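Long-range contacts in glutamate receptor IIB (Drosophila melanogaster, PDB 4WXJ), which binds glutamate through its clamshell ligand-binding domain, the part described here, and probably gates a postsynaptic cation channel in muscle: residues Ile9-Thr15 against Phe56-Pro62; Phe109-Phe113 against Leu240-Leu245; Ser151-Ser155 against Phe221-His225; Gln205-Arg210 against Lys259-Ser263. All coordinates share one frame. Numbering follows the deposited sequence.

Overall arrangement
Ligand-binding domains of ionotropic glutamate receptors illustrate how two lobes can be built from discontinuous pieces of chain around one ligand. Contact 1 pairs two parallel strands of the first lobe, and contact 2 sets a helix against the strand that leaves this lobe. The two touch, F56 CE2 lying 3.9 Å from L240 CD2. Contact 3 belongs to the second lobe, its centre about 29 Å from that of contact 1; it meets contact 2 where P112 CB lies 3.7 Å from H225 CB. Contact 4 bridges a helix end from each lobe, about 8 Å from contact 2 between nearest atoms. The bound glutamate is about 8 Å from the K224 side chain and 9 Å from that of F113.

Contact 1: residues Ile9-Thr15 against Phe56-Pro62; sequences IRYTVAT and FDFNFEP
Five backbone hydrogen bonds stitch I9-T15 to F56-P62 as neighbouring parallel strands, joined by a right-handed beta-alpha-beta crossover through helix 42-54, a standard unit of the periplasmic-binding-protein-like fold. D57 N donates to I9 O (2.8 Å), Y11 N to D57 O (2.9 Å), N59 N to Y11 O (2.9 Å), V13 N to N59 O (2.7 Å) and E61 N to V13 O (2.8 Å). The register therefore pairs R10 with D57, Y11 with F58, T12 with N59 and V13 with F60, CA atoms 4.4 to 4.9 Å apart, and the short axes cross at -21°. CA-H...O contacts support the ladder, the shortest from F58 CA to Y11 O at 3.1 Å. Strand 10-15 is central in its three-stranded sheet: on its other edge T12 and A14 bond to I92, with the T15 side chain about 7 Å from that of glutamate-binding D96. R10, T12, D57 and N59 share one face. The opposite one carries Y11, V13, F58 and F60, with F58 and F60 packing on I47 of the crossover helix. Y11 (m) meets the F56 ring obliquely, centroids 5.2 Å apart. V13, with chi1 t, places CG2 3.8 Å from F58 CB and CG1 3.6 Å from F60 CE1.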
loop_
_atom_site.group_PDB
_atom_site.type_symbol
_atom_site.label_atom_id
_atom_site.label_comp_id
_atom_site.label_asym_id
_atom_site.label_seq_id
_atom_site.Cartn_x
_atom_site.Cartn_y
_atom_site.Cartn_z
ATOM N N ILE A 9 20.390 7.314 -19.228
ATOM C CA ILE A 9 19.829 6.162 -18.533
ATOM C C ILE A 9 18.324 6.326 -18.336
ATOM O O ILE A 9 17.867 7.329 -17.785
ATOM C CB ILE A 9 20.506 5.948 -17.161
ATOM C CG1 ILE A 9 21.989 5.622 -17.357
ATOM C CG2 ILE A 9 19.814 4.822 -16.383
ATOM C CD1 ILE A 9 22.808 5.596 -16.077
ATOM N N ARG A 10 17.568 5.328 -18.786
ATOM C CA ARG A 10 16.116 5.324 -18.644
ATOM C C ARG A 10 15.664 4.113 -17.833
ATOM O O ARG A 10 16.145 3.000 -18.049
ATOM C CB ARG A 10 15.438 5.323 -20.015
ATOM C CG ARG A 10 13.920 5.447 -19.952
ATOM C CD ARG A 10 13.305 5.494 -21.339
ATOM N NE ARG A 10 13.579 4.277 -22.099
ATOM C CZ ARG A 10 12.871 3.153 -22.009
ATOM N NH1 ARG A 10 11.834 3.071 -21.185
ATOM N NH2 ARG A 10 13.205 2.102 -22.746
ATOM N N TYR A 11 14.739 4.343 -16.903
ATOM C CA TYR A 11 14.195 3.279 -16.063
ATOM C C TYR A 11 12.710 3.063 -16.329
ATOM O O TYR A 11 11.921 4.006 -16.307
ATOM C CB TYR A 11 14.399 3.606 -14.582
ATOM C CG TYR A 11 15.842 3.643 -14.137
ATOM C CD1 TYR A 11 16.735 2.652 -14.517
ATOM C CD2 TYR A 11 16.310 4.673 -13.333
ATOM C CE1 TYR A 11 18.055 2.685 -14.108
ATOM C CE2 TYR A 11 17.626 4.716 -12.919
ATOM C CZ TYR A 11 18.494 3.720 -13.310
ATOM O OH TYR A 11 19.807 3.759 -12.900
ATOM N N THR A 12 12.334 1.814 -16.579
ATOM C CA THR A 12 10.925 1.455 -16.652
ATOM C C THR A 12 10.375 1.375 -15.231
ATOM O O THR A 12 10.846 0.579 -14.418
ATOM C CB THR A 12 10.712 0.120 -17.386
ATOM O OG1 THR A 12 11.151 0.247 -18.744
ATOM C CG2 THR A 12 9.238 -0.279 -17.372
ATOM N N VAL A 13 9.384 2.213 -14.940
ATOM C CA VAL A 13 8.805 2.293 -13.601
ATOM C C VAL A 13 7.490 1.527 -13.529
ATOM O O VAL A 13 6.473 1.967 -14.064
ATOM C CB VAL A 13 8.560 3.758 -13.178
ATOM C CG1 VAL A 13 7.949 3.822 -11.779
ATOM C CG2 VAL A 13 9.860 4.548 -13.227
ATOM N N ALA A 14 7.516 0.382 -12.856
ATOM C CA ALA A 14 6.313 -0.411 -12.654
ATOM C C ALA A 14 5.515 0.148 -11.480
ATOM O O ALA A 14 6.070 0.428 -10.420
ATOM C CB ALA A 14 6.665 -1.870 -12.414
ATOM N N THR A 15 4.214 0.313 -11.678
ATOM C CA THR A 15 3.341 0.805 -10.623
ATOM C C THR A 15 1.957 0.188 -10.767
ATOM O O THR A 15 1.753 -0.713 -11.584
ATOM C CB THR A 15 3.233 2.345 -10.647
ATOM O OG1 THR A 15 2.428 2.794 -9.550
ATOM C CG2 THR A 15 2.628 2.830 -11.957
ATOM N N PHE A 56 18.063 10.757 -14.010
ATOM C CA PHE A 56 17.713 9.637 -14.873
ATOM C C PHE A 56 16.395 9.931 -15.578
ATOM O O PHE A 56 15.575 10.702 -15.075
ATOM C CB PHE A 56 17.615 8.328 -14.074
ATOM C CG PHE A 56 16.547 8.331 -13.007
ATOM C CD1 PHE A 56 15.212 8.155 -13.334
ATOM C CD2 PHE A 56 16.887 8.486 -11.673
ATOM C CE1 PHE A 56 14.235 8.152 -12.354
ATOM C CE2 PHE A 56 15.913 8.481 -10.687
ATOM C CZ PHE A 56 14.587 8.313 -11.029
ATOM N N ASP A 57 16.202 9.332 -16.748
ATOM C CA ASP A 57 14.910 9.366 -17.420
ATOM C C ASP A 57 14.101 8.162 -16.966
ATOM O O ASP A 57 14.654 7.216 -16.405
ATOM C CB ASP A 57 15.072 9.369 -18.940
ATOM C CG ASP A 57 15.312 10.758 -19.494
ATOM O OD1 ASP A 57 14.322 11.430 -19.856
ATOM O OD2 ASP A 57 16.485 11.179 -19.564
ATOM N N PHE A 58 12.793 8.195 -17.197
ATOM C CA PHE A 58 11.934 7.109 -16.751
ATOM C C PHE A 58 10.646 7.023 -17.555
ATOM O O PHE A 58 10.202 8.003 -18.153
ATOM C CB PHE A 58 11.598 7.275 -15.266
ATOM C CG PHE A 58 10.866 8.546 -14.953
ATOM C CD1 PHE A 58 9.483 8.595 -14.999
ATOM C CD2 PHE A 58 11.562 9.696 -14.620
ATOM C CE1 PHE A 58 8.808 9.767 -14.716
ATOM C CE2 PHE A 58 10.893 10.870 -14.333
ATOM C CZ PHE A 58 9.513 10.906 -14.382
ATOM N N ASN A 59 10.059 5.832 -17.553
ATOM C CA ASN A 59 8.787 5.585 -18.209
ATOM C C ASN A 59 7.862 4.796 -17.289
ATOM O O ASN A 59 8.198 3.692 -16.861
ATOM C CB ASN A 59 9.005 4.828 -19.520
ATOM C CG ASN A 59 7.708 4.515 -20.235
ATOM O OD1 ASN A 59 6.754 5.292 -20.187
ATOM N ND2 ASN A 59 7.664 3.366 -20.901
ATOM N N PHE A 60 6.705 5.370 -16.977
ATOM C CA PHE A 60 5.721 4.689 -16.148
ATOM C C PHE A 60 5.008 3.596 -16.934
ATOM O O PHE A 60 4.467 3.846 -18.013
ATOM C CB PHE A 60 4.694 5.678 -15.595
ATOM C CG PHE A 60 5.185 6.469 -14.420
ATOM C CD1 PHE A 60 5.287 5.884 -13.169
ATOM C CD2 PHE A 60 5.534 7.800 -14.561
ATOM C CE1 PHE A 60 5.737 6.612 -12.082
ATOM C CE2 PHE A 60 5.982 8.531 -13.477
ATOM C CZ PHE A 60 6.083 7.935 -12.238
ATOM N N GLU A 61 5.018 2.385 -16.383
ATOM C CA GLU A 61 4.273 1.265 -16.947
ATOM C C GLU A 61 3.440 0.590 -15.862
ATOM O O GLU A 61 3.923 -0.318 -15.186
ATOM C CB GLU A 61 5.216 0.250 -17.593
ATOM C CG GLU A 61 5.943 0.777 -18.821
ATOM C CD GLU A 61 6.591 -0.326 -19.638
ATOM O OE1 GLU A 61 6.563 -1.494 -19.196
ATOM O OE2 GLU A 61 7.127 -0.023 -20.724
ATOM N N PRO A 62 2.189 1.040 -15.675
ATOM C CA PRO A 62 1.331 0.370 -14.692
ATOM C C PRO A 62 1.112 -1.101 -15.039
ATOM O O PRO A 62 0.774 -1.420 -16.179
ATOM C CB PRO A 62 0.019 1.165 -14.763
ATOM C CG PRO A 62 0.076 1.917 -16.045
ATOM C CD PRO A 62 1.518 2.196 -16.292
#

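Contact 2: residues Phe109-Phe113 against Leu240-Leu245; sequences FTVPF and LSVGIL
A helix laid against the strand that leaves a lobe is the principle here, within the first lobe of the glutamate receptor clamshell. F109-T110 is extended, after which the chain turns corners at V111 and F113; L240-L245 lies within helix 237-250, with I244 N bonded to L240 O (3.0 Å) and L245 N to S241 O (3.1 Å). The closest CA pairs are T110 with S241 (5.2 Å) and F113 with I244 (6.3 Å). Polar anchoring comes from a single hydrogen bond, V111 N to S241 OG (3.1 Å, 162°), in which the m rotamer of S241 presents its hydroxyl to the corner; that OG is also bonded to R237 O. At the corner, T110 OG1 (chi1 p) donates to V111 O at 2.9 Å, and T110 bonds to I228 of the adjoining strand 214-230. Apolar packing centres on I244, whose CB points toward the strand, its CD1 reaching 3.3 Å from T110 OG1; it also touches L50 of helix 42-54. V111 CG2 lies 4.1 Å from I244 CB and 4.0 Å from L245 CG, and T110 CG2 is 3.8 Å from L240 CB. At the second corner, F113 CB rests 3.8 Å from I244 CG2.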
loop_
_atom_site.group_PDB
_atom_site.type_symbol
_atom_site.label_atom_id
_atom_site.label_comp_id
_atom_site.label_asym_id
_atom_site.label_seq_id
_atom_site.Cartn_x
_atom_site.Cartn_y
_atom_site.Cartn_z
ATOM N N PHE A 109 15.117 -3.403 -1.921
ATOM C CA PHE A 109 14.379 -2.187 -1.601
ATOM C C PHE A 109 15.333 -1.045 -1.296
ATOM O O PHE A 109 16.436 -1.256 -0.791
ATOM C CB PHE A 109 13.450 -2.407 -0.406
ATOM C CG PHE A 109 12.111 -2.981 -0.771
ATOM C CD1 PHE A 109 11.903 -4.351 -0.772
ATOM C CD2 PHE A 109 11.058 -2.148 -1.104
ATOM C CE1 PHE A 109 10.668 -4.878 -1.105
ATOM C CE2 PHE A 109 9.822 -2.669 -1.436
ATOM C CZ PHE A 109 9.628 -4.036 -1.437
ATOM N N THR A 110 14.901 0.169 -1.609
ATOM C CA THR A 110 15.619 1.359 -1.187
ATOM C C THR A 110 15.352 1.576 0.292
ATOM O O THR A 110 14.581 0.834 0.905
ATOM C CB THR A 110 15.181 2.609 -1.972
ATOM O OG1 THR A 110 13.805 2.897 -1.688
ATOM C CG2 THR A 110 15.356 2.396 -3.467
ATOM N N VAL A 111 15.989 2.587 0.868
ATOM C CA VAL A 111 15.580 3.065 2.179
ATOM C C VAL A 111 14.119 3.483 2.066
ATOM O O VAL A 111 13.682 3.906 0.996
ATOM C CB VAL A 111 16.426 4.254 2.667
ATOM C CG1 VAL A 111 17.852 3.820 2.935
ATOM C CG2 VAL A 111 16.388 5.394 1.654
ATOM N N PRO A 112 13.354 3.366 3.160
ATOM C CA PRO A 112 11.943 3.746 3.030
ATOM C C PRO A 112 11.740 5.237 2.782
ATOM O O PRO A 112 12.554 6.042 3.235
ATOM C CB PRO A 112 11.344 3.347 4.381
ATOM C CG PRO A 112 12.302 2.366 4.968
ATOM C CD PRO A 112 13.651 2.787 4.481
ATOM N N PHE A 113 10.669 5.590 2.073
ATOM C CA PHE A 113 10.305 6.993 1.879
ATOM C C PHE A 113 9.080 7.368 2.708
ATOM O O PHE A 113 8.664 8.525 2.723
ATOM C CB PHE A 113 10.053 7.293 0.394
ATOM C CG PHE A 113 8.942 6.486 -0.223
ATOM C CD1 PHE A 113 7.624 6.898 -0.122
ATOM C CD2 PHE A 113 9.223 5.329 -0.935
ATOM C CE1 PHE A 113 6.605 6.163 -0.701
ATOM C CE2 PHE A 113 8.211 4.590 -1.515
ATOM C CZ PHE A 113 6.899 5.007 -1.399
ATOM N N LEU A 240 19.325 5.797 -5.616
ATOM C CA LEU A 240 17.939 6.121 -5.293
ATOM C C LEU A 240 17.768 6.416 -3.802
ATOM O O LEU A 240 17.032 7.327 -3.422
ATOM C CB LEU A 240 17.009 4.978 -5.707
ATOM C CG LEU A 240 16.681 4.854 -7.198
ATOM C CD1 LEU A 240 15.946 3.552 -7.475
ATOM C CD2 LEU A 240 15.849 6.036 -7.676
ATOM N N SER A 241 18.452 5.644 -2.963
ATOM C CA SER A 241 18.324 5.788 -1.516
ATOM C C SER A 241 18.873 7.124 -1.021
ATOM O O SER A 241 18.259 7.780 -0.178
ATOM C CB SER A 241 19.037 4.639 -0.802
ATOM O OG SER A 241 18.355 3.415 -1.006
ATOM N N VAL A 242 20.032 7.521 -1.538
ATOM C CA VAL A 242 20.638 8.793 -1.156
ATOM C C VAL A 242 19.726 9.943 -1.575
ATOM O O VAL A 242 19.613 10.947 -0.871
ATOM C CB VAL A 242 22.038 8.967 -1.786
ATOM C CG1 VAL A 242 22.571 10.377 -1.554
ATOM C CG2 VAL A 242 23.008 7.945 -1.209
ATOM N N GLY A 243 19.075 9.784 -2.722
ATOM C CA GLY A 243 18.128 10.769 -3.212
ATOM C C GLY A 243 16.916 10.919 -2.310
ATOM O O GLY A 243 16.499 12.036 -1.999
ATOM N N ILE A 244 16.348 9.792 -1.893
ATOM C CA ILE A 244 15.204 9.793 -0.986
ATOM C C ILE A 244 15.545 10.496 0.327
ATOM O O ILE A 244 14.752 11.278 0.849
ATOM C CB ILE A 244 14.729 8.352 -0.693
ATOM C CG1 ILE A 244 14.091 7.745 -1.944
ATOM C CG2 ILE A 244 13.724 8.328 0.456
ATOM C CD1 ILE A 244 13.888 6.241 -1.868
ATOM N N LEU A 245 16.728 10.208 0.857
ATOM C CA LEU A 245 17.177 10.814 2.104
ATOM C C LEU A 245 17.434 12.315 1.954
ATOM O O LEU A 245 17.219 13.079 2.893
ATOM C CB LEU A 245 18.438 10.106 2.603
ATOM C CG LEU A 245 18.196 8.674 3.086
ATOM C CD1 LEU A 245 19.502 7.903 3.186
ATOM C CD2 LEU A 245 17.476 8.676 4.426
#

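Contact 3: residues Ser151-Ser155 against Phe221-His225; sequences SVYFS and FGEKH
Y153 carries the largest share of the interface between S151-S155 and F221-H225, its CB directed at the opposing chain and chi1 at t. F221, whose CB also points toward the helix (chi1 p), meets the ring: Y153 OH lies 3.4 Å from F221 CD1 and Y153 CE1 3.6 Å from F221 CE1. Centroids stand 5.4 Å apart with planes at 44°, an oblique aromatic pair. F154 (m) adds a second, lighter touch, CZ to F221 CE1 at 4.1 Å. Helix 149-155, whose first turn supplies the glutamate-binding residues A149 and T150, is packed on strand 214-230, an edge strand of the mixed four-stranded sheet in the second lobe. Its neighbour there, strand 108-123, contributes I118, which touches both Y153 and F221. The strand turns a corner at G222, where phi/psi of 87/162 calls for glycine; G222 CA sits 4.0 Å from Y153 CE2, and a CB would crowd that ring. Beyond the corner the chain extends again. K224, with chi1 and chi2 both m and the remainder t, stretches past the tyrosine so that its CE is 3.7 Å from Y153 CD2, while its side chain touches T98, a glutamate-binding residue.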
loop_
_atom_site.group_PDB
_atom_site.type_symbol
_atom_site.label_atom_id
_atom_site.label_comp_id
_atom_site.label_asym_id
_atom_site.label_seq_id
_atom_site.Cartn_x
_atom_site.Cartn_y
_atom_site.Cartn_z
ATOM N N SER A 151 -2.275 -8.381 5.386
ATOM C CA SER A 151 -2.501 -9.811 5.587
ATOM C C SER A 151 -1.272 -10.460 6.210
ATOM O O SER A 151 -1.391 -11.341 7.062
ATOM C CB SER A 151 -2.838 -10.509 4.269
ATOM O OG SER A 151 -4.183 -10.276 3.897
ATOM N N VAL A 152 -0.094 -10.022 5.771
ATOM C CA VAL A 152 1.163 -10.558 6.284
ATOM C C VAL A 152 1.308 -10.276 7.773
ATOM O O VAL A 152 1.836 -11.103 8.515
ATOM C CB VAL A 152 2.381 -9.973 5.533
ATOM C CG1 VAL A 152 3.690 -10.442 6.167
ATOM C CG2 VAL A 152 2.338 -10.357 4.061
ATOM N N TYR A 153 0.847 -9.105 8.206
ATOM C CA TYR A 153 0.968 -8.712 9.606
ATOM C C TYR A 153 0.272 -9.719 10.516
ATOM O O TYR A 153 0.770 -10.045 11.590
ATOM C CB TYR A 153 0.383 -7.313 9.832
ATOM C CG TYR A 153 0.306 -6.924 11.294
ATOM C CD1 TYR A 153 -0.836 -7.179 12.043
ATOM C CD2 TYR A 153 1.378 -6.307 11.927
ATOM C CE1 TYR A 153 -0.910 -6.832 13.381
ATOM C CE2 TYR A 153 1.313 -5.955 13.266
ATOM C CZ TYR A 153 0.167 -6.221 13.986
ATOM O OH TYR A 153 0.100 -5.872 15.316
ATOM N N PHE A 154 -0.882 -10.209 10.077
ATOM C CA PHE A 154 -1.664 -11.147 10.875
ATOM C C PHE A 154 -1.253 -12.598 10.633
ATOM O O PHE A 154 -1.140 -13.378 11.576
ATOM C CB PHE A 154 -3.154 -10.969 10.579
ATOM C CG PHE A 154 -3.708 -9.654 11.049
ATOM C CD1 PHE A 154 -4.026 -9.459 12.382
ATOM C CD2 PHE A 154 -3.907 -8.611 10.158
ATOM C CE1 PHE A 154 -4.532 -8.250 12.819
ATOM C CE2 PHE A 154 -4.413 -7.400 10.589
ATOM C CZ PHE A 154 -4.725 -7.219 11.921
ATOM N N SER A 155 -1.023 -12.958 9.376
ATOM C CA SER A 155 -0.741 -14.350 9.031
ATOM C C SER A 155 0.618 -14.822 9.559
ATOM O O SER A 155 0.809 -16.014 9.802
ATOM C CB SER A 155 -0.805 -14.545 7.512
ATOM O OG SER A 155 0.222 -13.829 6.851
ATOM N N PHE A 221 -1.353 0.413 15.024
ATOM C CA PHE A 221 -0.457 -0.618 15.534
ATOM C C PHE A 221 0.438 -1.143 14.419
ATOM O O PHE A 221 0.092 -1.066 13.240
ATOM C CB PHE A 221 -1.247 -1.766 16.170
ATOM C CG PHE A 221 -2.314 -2.340 15.282
ATOM C CD1 PHE A 221 -2.017 -3.345 14.378
ATOM C CD2 PHE A 221 -3.620 -1.883 15.364
ATOM C CE1 PHE A 221 -3.002 -3.877 13.564
ATOM C CE2 PHE A 221 -4.607 -2.412 14.553
ATOM C CZ PHE A 221 -4.297 -3.409 13.652
ATOM N N GLY A 222 1.595 -1.671 14.809
ATOM C CA GLY A 222 2.571 -2.171 13.861
ATOM C C GLY A 222 3.511 -1.080 13.383
ATOM O O GLY A 222 3.217 0.108 13.519
ATOM N N GLU A 223 4.645 -1.497 12.826
ATOM C CA GLU A 223 5.624 -0.583 12.240
ATOM C C GLU A 223 5.944 -1.018 10.816
ATOM O O GLU A 223 6.709 -1.960 10.609
ATOM C CB GLU A 223 6.910 -0.548 13.070
ATOM C CG GLU A 223 6.763 0.054 14.457
ATOM C CD GLU A 223 8.075 0.054 15.226
ATOM O OE1 GLU A 223 9.146 0.170 14.589
ATOM O OE2 GLU A 223 8.037 -0.071 16.469
ATOM N N LYS A 224 5.357 -0.331 9.841
ATOM C CA LYS A 224 5.533 -0.690 8.438
ATOM C C LYS A 224 6.169 0.457 7.657
ATOM O O LYS A 224 6.134 1.608 8.089
ATOM C CB LYS A 224 4.188 -1.085 7.822
ATOM C CG LYS A 224 3.447 -2.176 8.590
ATOM C CD LYS A 224 4.266 -3.463 8.724
ATOM C CE LYS A 224 3.628 -4.436 9.708
ATOM N NZ LYS A 224 4.575 -5.511 10.122
ATOM N N HIS A 225 6.753 0.124 6.507
ATOM C CA HIS A 225 7.478 1.092 5.692
ATOM C C HIS A 225 7.176 0.916 4.209
ATOM O O HIS A 225 7.062 -0.211 3.725
ATOM C CB HIS A 225 8.991 0.959 5.904
ATOM C CG HIS A 225 9.404 0.807 7.338
ATOM N ND1 HIS A 225 9.584 1.881 8.172
ATOM C CD2 HIS A 225 9.687 -0.300 8.065
ATOM C CE1 HIS A 225 9.952 1.446 9.370
ATOM N NE2 HIS A 225 10.023 0.133 9.329
#

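Contact 4: residues Gln205-Arg210 against Lys259-Ser263; sequences QYYVQR and KWFNS
Helix ends make economical contacts, since their final carbonyls lack partners within the helix, and K259-S263 applies this to Q205-R210. W260 comes first: its O faces the Y206 ring edge, 3.7 Å from CD1, while its indole NE1 bonds to D45. F261, the most covered residue, follows. Its O accepts a hydrogen bond from Q209 NE2 at 2.7 Å and 154°; Q209, m then t, is steered further by Q205 NE2, which donates to Q209 OE1 (3.3 Å). The F261 ring (m) packs with CD2 4.1 Å from Y206 CB, and the nearest CA pair is Y206-F261 at 5.5 Å. At N262 the chain leaves helical geometry, and its ND2 bonds back to N258 O. S263, poorly ordered, ends the segment with CB about 4.4 Å from Q209 CD. The contact thus spans the two lobes: the first-lobe helix 252-261 meets the second-lobe helix 201-208 on the surface, with P20 lying against both Y206 and F261, and helix 181-191 packing on Y207.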
loop_
_atom_site.group_PDB
_atom_site.type_symbol
_atom_site.label_atom_id
_atom_site.label_comp_id
_atom_site.label_asym_id
_atom_site.label_seq_id
_atom_site.Cartn_x
_atom_site.Cartn_y
_atom_site.Cartn_z
ATOM N N GLN A 205 -6.195 7.250 6.357
ATOM C CA GLN A 205 -6.306 8.697 6.500
ATOM C C GLN A 205 -6.867 9.317 5.229
ATOM O O GLN A 205 -7.743 10.179 5.283
ATOM C CB GLN A 205 -4.943 9.316 6.819
ATOM C CG GLN A 205 -4.987 10.830 7.031
ATOM C CD GLN A 205 -3.608 11.462 7.077
ATOM O OE1 GLN A 205 -2.602 10.820 6.775
ATOM N NE2 GLN A 205 -3.557 12.735 7.456
ATOM N N TYR A 206 -6.352 8.872 4.087
ATOM C CA TYR A 206 -6.779 9.401 2.799
ATOM C C TYR A 206 -8.277 9.238 2.583
ATOM O O TYR A 206 -8.949 10.170 2.138
ATOM C CB TYR A 206 -6.027 8.716 1.660
ATOM C CG TYR A 206 -6.519 9.135 0.295
ATOM C CD1 TYR A 206 -6.061 10.304 -0.300
ATOM C CD2 TYR A 206 -7.448 8.370 -0.396
ATOM C CE1 TYR A 206 -6.511 10.695 -1.545
ATOM C CE2 TYR A 206 -7.904 8.754 -1.643
ATOM C CZ TYR A 206 -7.432 9.918 -2.212
ATOM O OH TYR A 206 -7.882 10.304 -3.452
ATOM N N TYR A 207 -8.797 8.056 2.900
ATOM C CA TYR A 207 -10.192 7.736 2.618
ATOM C C TYR A 207 -11.147 8.254 3.690
ATOM O O TYR A 207 -12.268 8.654 3.380
ATOM C CB TYR A 207 -10.365 6.223 2.455
ATOM C CG TYR A 207 -9.953 5.719 1.090
ATOM C CD1 TYR A 207 -10.770 5.916 -0.016
ATOM C CD2 TYR A 207 -8.757 5.041 0.905
ATOM C CE1 TYR A 207 -10.404 5.460 -1.267
ATOM C CE2 TYR A 207 -8.381 4.579 -0.341
ATOM C CZ TYR A 207 -9.210 4.792 -1.425
ATOM O OH TYR A 207 -8.844 4.336 -2.671
ATOM N N VAL A 208 -10.709 8.256 4.945
ATOM C CA VAL A 208 -11.581 8.681 6.036
ATOM C C VAL A 208 -11.846 10.186 5.947
ATOM O O VAL A 208 -12.903 10.665 6.356
ATOM C CB VAL A 208 -10.983 8.324 7.418
ATOM C CG1 VAL A 208 -9.888 9.308 7.822
ATOM C CG2 VAL A 208 -12.076 8.280 8.474
ATOM N N GLN A 209 -10.885 10.921 5.398
ATOM C CA GLN A 209 -11.026 12.361 5.218
ATOM C C GLN A 209 -11.985 12.720 4.082
ATOM O O GLN A 209 -12.514 13.830 4.039
ATOM C CB GLN A 209 -9.657 12.989 4.954
ATOM C CG GLN A 209 -8.754 13.034 6.179
ATOM C CD GLN A 209 -7.351 13.565 5.893
ATOM O OE1 GLN A 209 -6.582 13.821 6.822
ATOM N NE2 GLN A 209 -7.010 13.729 4.614
ATOM N N ARG A 210 -12.206 11.775 3.170
ATOM C CA ARG A 210 -13.038 12.004 1.989
ATOM C C ARG A 210 -14.387 11.281 2.066
ATOM O O ARG A 210 -15.163 11.296 1.110
ATOM C CB ARG A 210 -12.278 11.566 0.733
ATOM C CG ARG A 210 -11.122 12.490 0.383
ATOM C CD ARG A 210 -10.138 11.849 -0.578
ATOM N NE ARG A 210 -9.059 12.772 -0.926
ATOM C CZ ARG A 210 -8.063 13.107 -0.111
ATOM N NH1 ARG A 210 -7.996 12.601 1.115
ATOM N NH2 ARG A 210 -7.128 13.954 -0.521
ATOM N N LYS A 259 0.642 17.400 0.682
ATOM C CA LYS A 259 -0.019 17.736 -0.577
ATOM C C LYS A 259 -1.095 16.720 -0.962
ATOM O O LYS A 259 -2.167 17.097 -1.434
ATOM C CB LYS A 259 1.012 17.839 -1.704
ATOM C CG LYS A 259 0.403 18.018 -3.092
ATOM C CD LYS A 259 1.465 18.086 -4.176
ATOM C CE LYS A 259 0.828 18.149 -5.559
ATOM N NZ LYS A 259 1.842 18.184 -6.642
ATOM N N TRP A 260 -0.806 15.438 -0.759
ATOM C CA TRP A 260 -1.682 14.371 -1.238
ATOM C C TRP A 260 -2.554 13.743 -0.151
ATOM O O TRP A 260 -3.501 13.025 -0.468
ATOM C CB TRP A 260 -0.846 13.281 -1.914
ATOM C CG TRP A 260 -0.202 13.748 -3.183
ATOM C CD1 TRP A 260 1.106 14.088 -3.364
ATOM C CD2 TRP A 260 -0.844 13.939 -4.449
ATOM N NE1 TRP A 260 1.320 14.474 -4.666
ATOM C CE2 TRP A 260 0.137 14.390 -5.353
ATOM C CE3 TRP A 260 -2.155 13.767 -4.908
ATOM C CZ2 TRP A 260 -0.148 14.674 -6.686
ATOM C CZ3 TRP A 260 -2.436 14.050 -6.233
ATOM C CH2 TRP A 260 -1.438 14.498 -7.105
ATOM N N PHE A 261 -2.251 14.016 1.118
ATOM C CA PHE A 261 -2.969 13.382 2.228
ATOM C C PHE A 261 -3.686 14.355 3.170
ATOM O O PHE A 261 -4.382 13.920 4.086
ATOM C CB PHE A 261 -2.006 12.517 3.052
ATOM C CG PHE A 261 -1.574 11.259 2.354
ATOM C CD1 PHE A 261 -0.473 11.253 1.513
ATOM C CD2 PHE A 261 -2.275 10.081 2.540
ATOM C CE1 PHE A 261 -0.081 10.093 0.870
ATOM C CE2 PHE A 261 -1.887 8.920 1.903
ATOM C CZ PHE A 261 -0.790 8.926 1.068
ATOM N N ASN A 262 -3.527 15.660 2.966
ATOM C CA ASN A 262 -4.206 16.625 3.831
ATOM C C ASN A 262 -5.706 16.653 3.552
ATOM O O ASN A 262 -6.162 16.183 2.509
ATOM C CB ASN A 262 -3.626 18.033 3.665
ATOM C CG ASN A 262 -4.079 18.712 2.382
ATOM O OD1 ASN A 262 -5.193 19.231 2.304
ATOM N ND2 ASN A 262 -3.210 18.731 1.376
ATOM N N SER A 263 -6.464 17.215 4.488
ATOM C CA SER A 263 -7.914 17.311 4.353
ATOM C C SER A 263 -8.299 18.279 3.239
ATOM O O SER A 263 -8.022 19.475 3.319
ATOM C CB SER A 263 -8.544 17.754 5.675
ATOM O OG SER A 263 -9.956 17.812 5.573
#